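Local coordinates for protein beta-N-acetylhexosaminidase (Streptomyces plicatus, PDB 1JAK) that hydrolyses terminal beta-linked N-acetylhexosamine residues as a family 20 glycoside hydrolase, by substrate-assisted catalysis, at residues Ser423-Pro428 with Ser478-Asp483; Arg26-Pro31 with Val469-Trp474; Val418-Ser423 with Ala462-Pro467. One frame throughout, in Å; residues are numbered along the deposited sequence.

Contact 1 of 3, residues Ser423-Pro428 with Ser478-Asp483; sequences SYDWDP and STHDWD
Tyr424 and His480 lay their rings on one another in an offset stack. The centroids are 4.3 Å apart and the planes differ by only 8°. Tyr424 CB points toward 478-483, and CG is anti to the backbone N (chi1 173°). From CB outward, the ring atom CD2 meets His480 NE2 and Trp482 CE3. CD2 lies in the plane of the indole, at its edge. CE2 sits against His480 NE2, 3.4 Å away and near the rim of both rings. CZ faces His480 CD2. At the tip, OH takes a weak bond from Asp481 N (3.3 Å), while its stronger partner is Glu471 OE2 on helix 465-474.

The same imidazole also binds the tyrosine backbone. His480 NE2 donates to Tyr424 O at 2.9 Å, almost straight at 177°. The oxygen lies in the imidazole plane, but the N-H arrives from above the carbonyl plane. Trp426 N reaches this oxygen from the opposite face, closing an inverse gamma turn centred on Asp425. Two donors thus grip one carbonyl.

Asp425 OD1 touches the imidazole edge at CE1 (3.2 Å), with carboxylate and ring nearly coplanar. A water that donates to Asp425 OD1 accepts from Trp482 N, in the first turn of helix 482-490. OD2 of Asp425 turns back to Gln421 NE2. Asp481 is the N-cap of helix 482-490, and its OD2 also bonds to Thr484 OG1. The inverse gamma turn leaves helix 420-424, within the catalytic alpha/beta barrel domain of family 20.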
loop_
_atom_site.group_PDB
_atom_site.type_symbol
_atom_site.label_atom_id
_atom_site.label_comp_id
_atom_site.label_asym_id
_atom_site.label_seq_id
_atom_site.Cartn_x
_atom_site.Cartn_y
_atom_site.Cartn_z
ATOM N N SER A 423 -7.340 7.936 12.716
ATOM C CA SER A 423 -6.475 7.184 11.819
ATOM C C SER A 423 -5.058 7.752 11.743
ATOM O O SER A 423 -4.093 7.011 11.577
ATOM C CB SER A 423 -7.090 7.155 10.415
ATOM O OG SER A 423 -6.319 6.358 9.536
ATOM N N TYR A 424 -4.945 9.069 11.891
ATOM C CA TYR A 424 -3.662 9.769 11.799
ATOM C C TYR A 424 -2.941 10.062 13.111
ATOM O O TYR A 424 -1.712 9.987 13.188
ATOM C CB TYR A 424 -3.882 11.107 11.076
ATOM C CG TYR A 424 -2.679 12.033 11.054
ATOM C CD1 TYR A 424 -1.674 11.878 10.101
ATOM C CD2 TYR A 424 -2.547 13.063 11.990
ATOM C CE1 TYR A 424 -0.565 12.724 10.073
ATOM C CE2 TYR A 424 -1.436 13.917 11.976
ATOM C CZ TYR A 424 -0.452 13.742 11.013
ATOM O OH TYR A 424 0.637 14.585 10.974
ATOM N N ASP A 425 -3.715 10.390 14.137
ATOM C CA ASP A 425 -3.170 10.808 15.421
ATOM C C ASP A 425 -2.506 9.806 16.367
ATOM O O ASP A 425 -2.984 9.580 17.479
ATOM C CB ASP A 425 -4.253 11.585 16.171
ATOM C CG ASP A 425 -3.694 12.747 16.966
ATOM O OD1 ASP A 425 -2.479 13.027 16.850
ATOM O OD2 ASP A 425 -4.477 13.385 17.700
ATOM N N TRP A 426 -1.397 9.222 15.927
ATOM C CA TRP A 426 -0.634 8.294 16.755
ATOM C C TRP A 426 0.813 8.216 16.273
ATOM O O TRP A 426 1.143 8.705 15.191
ATOM C CB TRP A 426 -1.282 6.898 16.798
ATOM C CG TRP A 426 -1.530 6.235 15.473
ATOM C CD1 TRP A 426 -2.465 6.581 14.540
ATOM C CD2 TRP A 426 -0.848 5.086 14.950
ATOM N NE1 TRP A 426 -2.412 5.718 13.471
ATOM C CE2 TRP A 426 -1.427 4.792 13.696
ATOM C CE3 TRP A 426 0.194 4.277 15.420
ATOM C CZ2 TRP A 426 -0.995 3.723 12.903
ATOM C CZ3 TRP A 426 0.623 3.213 14.634
ATOM C CH2 TRP A 426 0.027 2.946 13.385
ATOM N N ASP A 427 1.676 7.616 17.091
ATOM C CA ASP A 427 3.100 7.498 16.782
ATOM C C ASP A 427 3.521 6.030 16.762
ATOM O O ASP A 427 3.495 5.358 17.793
ATOM C CB ASP A 427 3.902 8.264 17.846
ATOM C CG ASP A 427 5.405 8.218 17.613
ATOM O OD1 ASP A 427 5.862 7.573 16.648
ATOM O OD2 ASP A 427 6.135 8.841 18.416
ATOM N N PRO A 428 3.914 5.511 15.585
ATOM C CA PRO A 428 4.332 4.108 15.481
ATOM C C PRO A 428 5.421 3.694 16.477
ATOM O O PRO A 428 5.432 2.562 16.956
ATOM C CB PRO A 428 4.812 3.997 14.037
ATOM C CG PRO A 428 3.930 4.974 13.316
ATOM C CD PRO A 428 3.912 6.159 14.259
ATOM N N SER A 478 8.745 14.610 14.522
ATOM C CA SER A 478 8.672 16.033 14.833
ATOM C C SER A 478 7.674 16.817 13.984
ATOM O O SER A 478 7.240 17.900 14.382
ATOM C CB SER A 478 10.060 16.671 14.711
ATOM O OG SER A 478 10.562 16.567 13.392
ATOM N N THR A 479 7.303 16.283 12.821
ATOM C CA THR A 479 6.358 16.975 11.950
ATOM C C THR A 479 4.915 16.559 12.203
ATOM O O THR A 479 3.988 17.161 11.659
ATOM C CB THR A 479 6.655 16.718 10.461
ATOM O OG1 THR A 479 6.453 15.329 10.168
ATOM C CG2 THR A 479 8.089 17.107 10.124
ATOM N N HIS A 480 4.725 15.535 13.029
ATOM C CA HIS A 480 3.385 15.037 13.327
ATOM C C HIS A 480 2.570 15.988 14.197
ATOM O O HIS A 480 2.975 16.339 15.306
ATOM C CB HIS A 480 3.475 13.663 13.996
ATOM C CG HIS A 480 2.148 12.996 14.182
ATOM N ND1 HIS A 480 1.301 13.299 15.228
ATOM C CD2 HIS A 480 1.508 12.065 13.436
ATOM C CE1 HIS A 480 0.195 12.583 15.116
ATOM N NE2 HIS A 480 0.295 11.828 14.037
ATOM N N ASP A 481 1.414 16.397 13.680
ATOM C CA ASP A 481 0.519 17.309 14.384
ATOM C C ASP A 481 -0.796 17.402 13.625
ATOM O O ASP A 481 -0.831 17.885 12.495
ATOM C CB ASP A 481 1.142 18.702 14.485
ATOM C CG ASP A 481 0.249 19.683 15.214
ATOM O OD1 ASP A 481 -0.016 19.462 16.416
ATOM O OD2 ASP A 481 -0.191 20.669 14.588
ATOM N N TRP A 482 -1.879 16.952 14.249
ATOM C CA TRP A 482 -3.185 16.972 13.606
ATOM C C TRP A 482 -3.666 18.345 13.145
ATOM O O TRP A 482 -4.109 18.496 12.007
ATOM C CB TRP A 482 -4.239 16.342 14.525
ATOM C CG TRP A 482 -5.633 16.525 14.017
ATOM C CD1 TRP A 482 -6.601 17.332 14.546
ATOM C CD2 TRP A 482 -6.199 15.941 12.838
ATOM N NE1 TRP A 482 -7.730 17.292 13.767
ATOM C CE2 TRP A 482 -7.512 16.446 12.711
ATOM C CE3 TRP A 482 -5.722 15.044 11.872
ATOM C CZ2 TRP A 482 -8.358 16.083 11.655
ATOM C CZ3 TRP A 482 -6.563 14.682 10.821
ATOM C CH2 TRP A 482 -7.868 15.205 10.723
ATOM N N ASP A 483 -3.585 19.347 14.015
ATOM C CA ASP A 483 -4.058 20.678 13.649
ATOM C C ASP A 483 -3.426 21.241 12.382
ATOM O O ASP A 483 -4.096 21.930 11.611
ATOM C CB ASP A 483 -3.865 21.662 14.806
ATOM C CG ASP A 483 -4.815 21.394 15.959
ATOM O OD1 ASP A 483 -5.909 20.845 15.713
ATOM O OD2 ASP A 483 -4.476 21.747 17.108
HETATM O O HOH W 1 -1.588 15.622 16.862
#

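Contact 2 of 3, residues Arg26-Pro31 with Val469-Trp474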
loop_
_atom_site.group_PDB
_atom_site.type_symbol
_atom_site.label_atom_id
_atom_site.label_comp_id
_atom_site.label_asym_id
_atom_site.label_seq_id
_atom_site.Cartn_x
_atom_site.Cartn_y
_atom_site.Cartn_z
ATOM N N ARG A 26 3.219 22.495 1.879
ATOM C CA ARG A 26 1.882 21.921 1.817
ATOM C C ARG A 26 1.798 20.648 0.987
ATOM O O ARG A 26 1.165 20.619 -0.070
ATOM C CB ARG A 26 0.894 22.969 1.297
ATOM C CG ARG A 26 -0.571 22.602 1.492
ATOM C CD ARG A 26 -1.431 23.855 1.557
ATOM N NE ARG A 26 -1.073 24.686 2.705
ATOM C CZ ARG A 26 -1.604 25.876 2.967
ATOM N NH1 ARG A 26 -2.523 26.391 2.160
ATOM N NH2 ARG A 26 -1.215 26.555 4.037
ATOM N N VAL A 27 2.436 19.591 1.482
ATOM C CA VAL A 27 2.426 18.304 0.794
ATOM C C VAL A 27 2.310 17.169 1.809
ATOM O O VAL A 27 2.639 17.336 2.986
ATOM C CB VAL A 27 3.715 18.091 -0.034
ATOM C CG1 VAL A 27 3.995 19.308 -0.905
ATOM C CG2 VAL A 27 4.875 17.818 0.876
ATOM N N ILE A 28 1.837 16.018 1.346
ATOM C CA ILE A 28 1.687 14.846 2.201
ATOM C C ILE A 28 2.364 13.682 1.492
ATOM O O ILE A 28 2.089 13.429 0.320
ATOM C CB ILE A 28 0.200 14.478 2.419
ATOM C CG1 ILE A 28 -0.538 15.630 3.106
ATOM C CG2 ILE A 28 0.097 13.212 3.268
ATOM C CD1 ILE A 28 -2.047 15.430 3.189
ATOM N N PRO A 29 3.263 12.962 2.183
ATOM C CA PRO A 29 3.707 13.146 3.573
ATOM C C PRO A 29 4.476 14.449 3.789
ATOM O O PRO A 29 5.075 14.993 2.863
ATOM C CB PRO A 29 4.617 11.939 3.812
ATOM C CG PRO A 29 4.082 10.903 2.875
ATOM C CD PRO A 29 3.800 11.706 1.631
ATOM N N ALA A 30 4.466 14.945 5.021
ATOM C CA ALA A 30 5.209 16.156 5.342
ATOM C C ALA A 30 6.682 15.850 5.057
ATOM O O ALA A 30 7.199 14.822 5.489
ATOM C CB ALA A 30 5.022 16.504 6.815
ATOM N N PRO A 31 7.374 16.724 4.307
ATOM C CA PRO A 31 8.788 16.450 4.027
ATOM C C PRO A 31 9.643 16.653 5.278
ATOM O O PRO A 31 9.288 17.439 6.159
ATOM C CB PRO A 31 9.131 17.460 2.928
ATOM C CG PRO A 31 7.812 17.731 2.274
ATOM C CD PRO A 31 6.877 17.818 3.457
ATOM N N VAL A 469 -1.799 7.581 6.635
ATOM C CA VAL A 469 -0.992 6.425 7.007
ATOM C C VAL A 469 0.362 6.499 6.301
ATOM O O VAL A 469 1.384 6.073 6.843
ATOM C CB VAL A 469 -1.701 5.111 6.646
ATOM C CG1 VAL A 469 -0.883 3.920 7.147
ATOM C CG2 VAL A 469 -3.097 5.098 7.266
ATOM N N ALA A 470 0.367 7.049 5.091
ATOM C CA ALA A 470 1.606 7.201 4.341
ATOM C C ALA A 470 2.517 8.161 5.101
ATOM O O ALA A 470 3.730 7.950 5.180
ATOM C CB ALA A 470 1.316 7.745 2.943
ATOM N N GLU A 471 1.934 9.216 5.662
ATOM C CA GLU A 471 2.720 10.182 6.420
ATOM C C GLU A 471 3.330 9.534 7.658
ATOM O O GLU A 471 4.489 9.780 7.986
ATOM C CB GLU A 471 1.873 11.388 6.839
ATOM C CG GLU A 471 2.641 12.357 7.742
ATOM C CD GLU A 471 2.205 13.800 7.582
ATOM O OE1 GLU A 471 2.036 14.242 6.426
ATOM O OE2 GLU A 471 2.047 14.499 8.609
ATOM N N LEU A 472 2.555 8.705 8.349
ATOM C CA LEU A 472 3.071 8.037 9.538
ATOM C C LEU A 472 4.280 7.186 9.169
ATOM O O LEU A 472 5.229 7.070 9.942
ATOM C CB LEU A 472 1.989 7.157 10.176
ATOM C CG LEU A 472 0.780 7.898 10.748
ATOM C CD1 LEU A 472 -0.191 6.891 11.354
ATOM C CD2 LEU A 472 1.233 8.890 11.809
ATOM N N GLY A 473 4.258 6.607 7.973
ATOM C CA GLY A 473 5.372 5.779 7.559
ATOM C C GLY A 473 6.569 6.569 7.062
ATOM O O GLY A 473 7.710 6.142 7.227
ATOM N N TRP A 474 6.314 7.736 6.477
ATOM C CA TRP A 474 7.384 8.547 5.902
ATOM C C TRP A 474 7.958 9.719 6.706
ATOM O O TRP A 474 9.180 9.839 6.859
ATOM C CB TRP A 474 6.920 9.067 4.529
ATOM C CG TRP A 474 7.924 9.949 3.833
ATOM C CD1 TRP A 474 8.260 11.237 4.160
ATOM C CD2 TRP A 474 8.770 9.582 2.737
ATOM N NE1 TRP A 474 9.267 11.687 3.340
ATOM C CE2 TRP A 474 9.599 10.694 2.457
ATOM C CE3 TRP A 474 8.911 8.421 1.963
ATOM C CZ2 TRP A 474 10.558 10.677 1.439
ATOM C CZ3 TRP A 474 9.867 8.404 0.947
ATOM C CH2 TRP A 474 10.677 9.527 0.696
#
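This buried contact joins two domains: the proline-rich loop before strand 33-36 rests on the end of helix 465-474. Pro29 is the loop residue that presses on the helix, and its CA comes within 4.2 Å of Glu471 CA. The peptide bond before Pro29 is cis. The proline ring points at the helix, with CB packed on Glu471 CA and on Trp474 CD1, 3.7 Å away. CG lies over the helix backbone at Ala470 O. The proline and the indole cross at about a right angle.

The loop belongs to domain 2 of the family 20 hydrolases, and the helix is the second after strand 440-447, the last of the catalytic alpha/beta barrel. Trp474 faces the same boundary: its NE1 bonds to Asp153 and its ring meets His121 edge to face.

Glu471 supplies the polar link. Its CG is anti to the backbone N (chi1 175°), and the chain bends at chi2. Ala30 N donates to OE1 at 2.9 Å, with a bent angle of 142°, from well above the carboxylate plane. Ile28 CG2 touches OE1 at 3.8 Å. Arg488 of helix 482-490 makes a salt bridge to OE1, while OE2 is taken by Tyr424. These partners satisfy both buried oxygens, and the arginine would be expected to stabilise the charged carboxylate. Arg488 NH1 also reaches Val27 O in the loop.

Contact 3 of 3, residues Val418-Ser423 with Ala462-Pro467; sequences VEVQRS and AFPRLP
The first turn of helix 420-424 meets the start of helix 465-474, with Val420 CA and Arg465 CA 5.8 Å apart. Arg465 carries most of the contact. Its CB and CG pass beside Ser423, with CB 3.8 Å from Ser423 OG. CD continues past Ser423 CB at 3.9 Å. The chain then bends at chi3 (-63°), which turns NE aside from the line of the earlier carbons. Beyond it, NH1 meets Val418 O at 2.9 Å, at the guanidinium edge. This bond is weak, at an angle of 129°. NH1 has a stronger partner in Met402 O, so two backbone carbonyls hold one nitrogen.

A water joins the two helices near the backbone of Arg465: it donates to both Ser423 OG and Arg465 O. Ser423 OG also bonds to Arg397 O. The apolar part is Val420 CG2 against Pro464 CG, 3.8 Å apart. Pro464 follows a cis peptide bond just ahead of the helix. Glu419, at the N-cap position, binds Val420 N through the anti lone pair of OE1, and also reaches Tyr504 and Ser506.

Met402 lines the inhibitor pocket, and the side chain of Val418 is about 10 Å from the bound inhibitor. Around the contact, Val420 packs on Trp482 and Leu489 of helix 482-490, Pro464 on Trp496 of helix 493-499, and Leu466 on Val183 of helix 173-184.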
loop_
_atom_site.group_PDB
_atom_site.type_symbol
_atom_site.label_atom_id
_atom_site.label_comp_id
_atom_site.label_asym_id
_atom_site.label_seq_id
_atom_site.Cartn_x
_atom_site.Cartn_y
_atom_site.Cartn_z
ATOM N N VAL A 418 -13.816 4.852 12.844
ATOM C CA VAL A 418 -12.494 5.435 12.690
ATOM C C VAL A 418 -12.512 6.672 11.807
ATOM O O VAL A 418 -12.449 6.573 10.582
ATOM C CB VAL A 418 -11.516 4.391 12.098
ATOM C CG1 VAL A 418 -10.113 4.979 11.987
ATOM C CG2 VAL A 418 -11.501 3.141 12.979
ATOM N N GLU A 419 -12.621 7.839 12.436
ATOM C CA GLU A 419 -12.615 9.089 11.691
ATOM C C GLU A 419 -11.190 9.409 11.262
ATOM O O GLU A 419 -10.240 8.712 11.628
ATOM C CB GLU A 419 -13.185 10.238 12.530
ATOM C CG GLU A 419 -14.623 10.622 12.168
ATOM C CD GLU A 419 -14.731 11.422 10.870
ATOM O OE1 GLU A 419 -13.704 11.600 10.181
ATOM O OE2 GLU A 419 -15.850 11.875 10.541
ATOM N N VAL A 420 -11.048 10.470 10.486
ATOM C CA VAL A 420 -9.749 10.868 9.973
ATOM C C VAL A 420 -8.703 11.159 11.048
ATOM O O VAL A 420 -7.564 10.711 10.937
ATOM C CB VAL A 420 -9.897 12.083 9.045
ATOM C CG1 VAL A 420 -8.551 12.442 8.427
ATOM C CG2 VAL A 420 -10.914 11.762 7.956
ATOM N N GLN A 421 -9.072 11.891 12.093
ATOM C CA GLN A 421 -8.090 12.187 13.129
ATOM C C GLN A 421 -7.590 10.929 13.827
ATOM O O GLN A 421 -6.390 10.769 14.031
ATOM C CB GLN A 421 -8.642 13.168 14.173
ATOM C CG GLN A 421 -7.624 13.453 15.277
ATOM C CD GLN A 421 -8.034 14.568 16.223
ATOM O OE1 GLN A 421 -9.134 15.114 16.132
ATOM N NE2 GLN A 421 -7.142 14.907 17.145
ATOM N N ARG A 422 -8.498 10.026 14.184
ATOM C CA ARG A 422 -8.083 8.801 14.862
ATOM C C ARG A 422 -7.095 7.995 14.019
ATOM O O ARG A 422 -6.123 7.444 14.535
ATOM C CB ARG A 422 -9.294 7.919 15.194
ATOM C CG ARG A 422 -8.913 6.665 15.985
ATOM C CD ARG A 422 -10.107 5.767 16.266
ATOM N NE ARG A 422 -9.740 4.636 17.118
ATOM C CZ ARG A 422 -9.481 4.731 18.419
ATOM N NH1 ARG A 422 -9.548 5.909 19.030
ATOM N NH2 ARG A 422 -9.152 3.648 19.112
ATOM N N SER A 423 -7.340 7.936 12.716
ATOM C CA SER A 423 -6.475 7.184 11.819
ATOM C C SER A 423 -5.058 7.752 11.743
ATOM O O SER A 423 -4.093 7.011 11.577
ATOM C CB SER A 423 -7.090 7.155 10.415
ATOM O OG SER A 423 -6.319 6.358 9.536
ATOM N N ALA A 462 -10.865 4.548 0.929
ATOM C CA ALA A 462 -9.423 4.754 1.038
ATOM C C ALA A 462 -9.088 6.218 1.324
ATOM O O ALA A 462 -8.168 6.509 2.087
ATOM C CB ALA A 462 -8.729 4.297 -0.239
ATOM N N PHE A 463 -9.832 7.133 0.709
ATOM C CA PHE A 463 -9.605 8.566 0.905
ATOM C C PHE A 463 -10.663 9.148 1.835
ATOM O O PHE A 463 -11.847 8.843 1.701
ATOM C CB PHE A 463 -9.636 9.298 -0.440
ATOM C CG PHE A 463 -8.493 8.942 -1.353
ATOM C CD1 PHE A 463 -8.535 7.787 -2.131
ATOM C CD2 PHE A 463 -7.370 9.758 -1.427
ATOM C CE1 PHE A 463 -7.472 7.452 -2.971
ATOM C CE2 PHE A 463 -6.301 9.433 -2.262
ATOM C CZ PHE A 463 -6.353 8.276 -3.036
ATOM N N PRO A 464 -10.275 10.096 2.704
ATOM C CA PRO A 464 -8.958 10.708 2.912
ATOM C C PRO A 464 -7.971 10.123 3.927
ATOM O O PRO A 464 -6.995 10.788 4.269
ATOM C CB PRO A 464 -9.332 12.131 3.288
ATOM C CG PRO A 464 -10.482 11.876 4.231
ATOM C CD PRO A 464 -11.292 10.780 3.527
ATOM N N ARG A 465 -8.192 8.905 4.409
ATOM C CA ARG A 465 -7.274 8.334 5.394
ATOM C C ARG A 465 -5.966 7.775 4.823
ATOM O O ARG A 465 -4.956 7.710 5.529
ATOM C CB ARG A 465 -7.994 7.253 6.208
ATOM C CG ARG A 465 -9.117 7.811 7.085
ATOM C CD ARG A 465 -9.935 6.706 7.759
ATOM N NE ARG A 465 -10.619 5.864 6.778
ATOM C CZ ARG A 465 -11.555 4.970 7.078
ATOM N NH1 ARG A 465 -11.933 4.791 8.337
ATOM N NH2 ARG A 465 -12.115 4.250 6.114
ATOM N N LEU A 466 -5.979 7.388 3.550
ATOM C CA LEU A 466 -4.793 6.819 2.908
ATOM C C LEU A 466 -3.529 7.687 3.009
ATOM O O LEU A 466 -2.453 7.185 3.338
ATOM C CB LEU A 466 -5.093 6.516 1.432
ATOM C CG LEU A 466 -3.991 5.817 0.632
ATOM C CD1 LEU A 466 -3.810 4.389 1.128
ATOM C CD2 LEU A 466 -4.365 5.820 -0.846
ATOM N N PRO A 467 -3.634 8.996 2.721
ATOM C CA PRO A 467 -2.446 9.855 2.807
ATOM C C PRO A 467 -1.874 9.922 4.225
ATOM O O PRO A 467 -0.659 10.016 4.414
ATOM C CB PRO A 467 -2.961 11.221 2.344
ATOM C CG PRO A 467 -4.124 10.880 1.463
ATOM C CD PRO A 467 -4.791 9.749 2.206
HETATM O O HOH W 2 -4.643 8.280 8.196
#

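How the contacts relate
Contacts 2 and 3 are buried, whereas contact 1 is partly exposed. Contacts 1 and 3 share Ser423 and helix 420-424; contacts 2 and 3 share helix 465-474. Contact 1 relies on ring stacking and a straight imidazole bond. Contact 2 uses proline packing and a buried carboxylate at the domain boundary. Contact 3 uses an arginine chain that reaches backbone carbonyls; both it and contact 1 add a bridging water. A probable hydrogen bond between Tyr424 and Glu471 ties contact 1 to contact 2, and Leu472 packs on Trp426 and His480. Trp482 CH2 on Val420 CG1 joins contact 1 to contact 3. Ile28 CG2 reaches Pro467 O between contacts 2 and 3.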